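Local coordinates for protein Phikz039 (Pseudomonas phage phikz, PDB 3ZBQ) that is a phage-encoded member of the tubulin-like protein family, known as PhuZ, modelled with guanosine-5'-diphosphate bound, at residues A[200-203]-A[204-208]. Numbering follows the deposited sequence.
Sequences LDLM and DITNW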
ATOM      1  N   LEU A 200     -13.385  14.541 -17.363  1.00 11.52           N
ATOM      2  CA  LEU A 200     -12.390  14.165 -16.360  1.00 10.57           C
ATOM      3  C   LEU A 200     -10.984  14.176 -16.968  1.00 10.68           C
ATOM      4  O   LEU A 200     -10.573  13.220 -17.633  1.00 10.81           O
ATOM      5  CB  LEU A 200     -12.721  12.799 -15.761  1.00 10.19           C
ATOM      6  CG  LEU A 200     -11.786  12.341 -14.636  1.00  9.68           C
ATOM      7  CD1 LEU A 200     -11.850  13.334 -13.489  1.00  8.57           C
ATOM      8  CD2 LEU A 200     -12.147  10.922 -14.156  1.00  8.63           C
ATOM      9  N   ASP A 201     -10.248  15.263 -16.739  1.00  7.16           N
ATOM     10  CA  ASP A 201      -8.954  15.467 -17.374  1.00  9.20           C
ATOM     11  C   ASP A 201      -7.833  14.974 -16.481  1.00  7.83           C
ATOM     12  O   ASP A 201      -8.068  14.638 -15.323  1.00  6.14           O
ATOM     13  CB  ASP A 201      -8.749  16.954 -17.646  1.00 12.35           C
ATOM     14  CG  ASP A 201      -7.968  17.210 -18.908  1.00 14.43           C
ATOM     15  OD1 ASP A 201      -7.217  16.308 -19.343  1.00 15.43           O
ATOM     16  OD2 ASP A 201      -8.111  18.322 -19.467  1.00 15.63           O
ATOM     17  N   LEU A 202      -6.608  14.960 -16.991  1.00  9.03           N
ATOM     18  CA  LEU A 202      -5.489  14.525 -16.151  1.00  7.58           C
ATOM     19  C   LEU A 202      -5.226  15.478 -14.971  1.00  7.51           C
ATOM     20  O   LEU A 202      -4.937  15.031 -13.873  1.00  5.51           O
ATOM     21  CB  LEU A 202      -4.216  14.273 -16.970  1.00 10.30           C
ATOM     22  CG  LEU A 202      -3.028  13.706 -16.180  1.00 15.69           C
ATOM     23  CD1 LEU A 202      -3.385  12.418 -15.421  1.00 15.77           C
ATOM     24  CD2 LEU A 202      -1.819  13.478 -17.085  1.00 18.57           C
ATOM     25  N   MET A 203      -5.339  16.789 -15.172  1.00  5.83           N
ATOM     26  CA  MET A 203      -5.113  17.686 -14.044  1.00  5.92           C
ATOM     27  C   MET A 203      -6.264  17.594 -13.038  1.00  3.68           C
ATOM     28  O   MET A 203      -6.084  17.921 -11.868  1.00  4.42           O
ATOM     29  CB  MET A 203      -4.913  19.150 -14.498  1.00  6.01           C
ATOM     30  CG  MET A 203      -4.269  20.048 -13.432  1.00  6.14           C
ATOM     31  SD  MET A 203      -2.608  19.498 -12.916  1.00 10.80           S
ATOM     32  CE  MET A 203      -1.664  20.016 -14.346  1.00 14.47           C
ATOM     33  N   ASP A 204      -7.452  17.182 -13.485  1.00  5.01           N
ATOM     34  CA  ASP A 204      -8.555  16.971 -12.543  1.00  4.63           C
ATOM     35  C   ASP A 204      -8.191  15.860 -11.558  1.00  4.81           C
ATOM     36  O   ASP A 204      -8.396  16.000 -10.342  1.00  4.41           O
ATOM     37  CB  ASP A 204      -9.851  16.614 -13.273  1.00  5.49           C
ATOM     38  CG  ASP A 204     -10.392  17.776 -14.100  1.00  7.68           C
ATOM     39  OD1 ASP A 204     -10.331  18.927 -13.615  1.00  8.21           O
ATOM     40  OD2 ASP A 204     -10.860  17.533 -15.234  1.00  8.65           O
ATOM     41  N   ILE A 205      -7.670  14.758 -12.089  1.00  4.13           N
ATOM     42  CA  ILE A 205      -7.205  13.644 -11.251  1.00  4.11           C
ATOM     43  C   ILE A 205      -6.008  14.099 -10.411  1.00  3.61           C
ATOM     44  O   ILE A 205      -5.936  13.827  -9.210  1.00  6.53           O
ATOM     45  CB  ILE A 205      -6.864  12.400 -12.100  1.00  4.15           C
ATOM     46  CG1 ILE A 205      -8.146  11.736 -12.624  1.00  5.02           C
ATOM     47  CG2 ILE A 205      -6.050  11.364 -11.276  1.00  2.44           C
ATOM     48  CD1 ILE A 205      -9.047  11.151 -11.530  1.00  7.69           C
ATOM     49  N   THR A 206      -5.073  14.815 -11.033  1.00  4.33           N
ATOM     50  CA  THR A 206      -3.909  15.320 -10.299  1.00  4.10           C
ATOM     51  C   THR A 206      -4.300  16.142  -9.062  1.00  5.84           C
ATOM     52  O   THR A 206      -3.795  15.913  -7.967  1.00  4.87           O
ATOM     53  CB  THR A 206      -2.972  16.129 -11.210  1.00  3.71           C
ATOM     54  OG1 THR A 206      -2.451  15.269 -12.236  1.00  5.69           O
ATOM     55  CG2 THR A 206      -1.826  16.721 -10.406  1.00  6.44           C
ATOM     56  N   ASN A 207      -5.223  17.086  -9.222  1.00  3.22           N
ATOM     57  CA  ASN A 207      -5.597  17.943  -8.096  1.00  4.04           C
ATOM     58  C   ASN A 207      -6.580  17.309  -7.122  1.00  4.97           C
ATOM     59  O   ASN A 207      -6.772  17.810  -6.020  1.00  6.02           O
ATOM     60  CB  ASN A 207      -6.087  19.306  -8.620  1.00  2.49           C
ATOM     61  CG  ASN A 207      -4.964  20.096  -9.258  1.00  6.28           C
ATOM     62  OD1 ASN A 207      -3.792  19.772  -9.063  1.00  6.71           O
ATOM     63  ND2 ASN A 207      -5.309  21.135 -10.028  1.00  4.68           N
ATOM     64  N   TRP A 208      -7.187  16.197  -7.530  1.00  5.07           N
ATOM     65  CA  TRP A 208      -7.970  15.369  -6.622  1.00  4.29           C
ATOM     66  C   TRP A 208      -6.990  14.705  -5.641  1.00  5.10           C
ATOM     67  O   TRP A 208      -7.187  14.727  -4.422  1.00  4.80           O
ATOM     68  CB  TRP A 208      -8.784  14.325  -7.419  1.00  4.01           C
ATOM     69  CG  TRP A 208      -9.209  13.121  -6.599  1.00  4.71           C
ATOM     70  CD1 TRP A 208     -10.213  13.069  -5.666  1.00  4.35           C
ATOM     71  CD2 TRP A 208      -8.619  11.807  -6.625  1.00  5.49           C
ATOM     72  NE1 TRP A 208     -10.281  11.795  -5.120  1.00  5.54           N
ATOM     73  CE2 TRP A 208      -9.322  11.012  -5.697  1.00  5.31           C
ATOM     74  CE3 TRP A 208      -7.574  11.231  -7.360  1.00  5.25           C
ATOM     75  CZ2 TRP A 208      -8.994   9.660  -5.472  1.00  4.89           C
ATOM     76  CZ3 TRP A 208      -7.254   9.887  -7.129  1.00  3.99           C
ATOM     77  CH2 TRP A 208      -7.967   9.123  -6.203  1.00  5.24           C
TER
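Asp204 reaches back to the residue at the N-cap of its own helix: its OD2 takes the backbone N-H of Asp201 at 2.8 Å, nearly straight (163°), on the anti side of the carboxylate. CG lies beside the backbone N (chi1 -67°), which swings the carboxylate toward the helix start. The side chain of Asp201 does not cap the N of Asp204 in return; its OD1 accepts from the N of Leu202 instead. The carboxylates remain apart, OD2 of Asp201 lying 5.1 Å from OD2 of Asp204. The tight side is apolar: Leu200 CD1 meets Ile205 CD1 at 4.1 Å and passes Asp204 CB at 3.8 Å, with Leu192 of helix 175-192 touching both Leu200 and Ile205. On the more open side, Met203, bent at chi2 and chi3, brings SD to 3.8 Å from Thr206 CB, while its CG lies near ND2 of Asn207, whose OD1 bonds Lys213. Leu202 O is gripped twice, by Thr206 N and, from above the carbonyl plane, by Thr206 OG1 at 3.0 Å. Half of a capping box, with i to i+4 bonds following, thus starts helix 202-209 in the tubulin-like C-terminal domain.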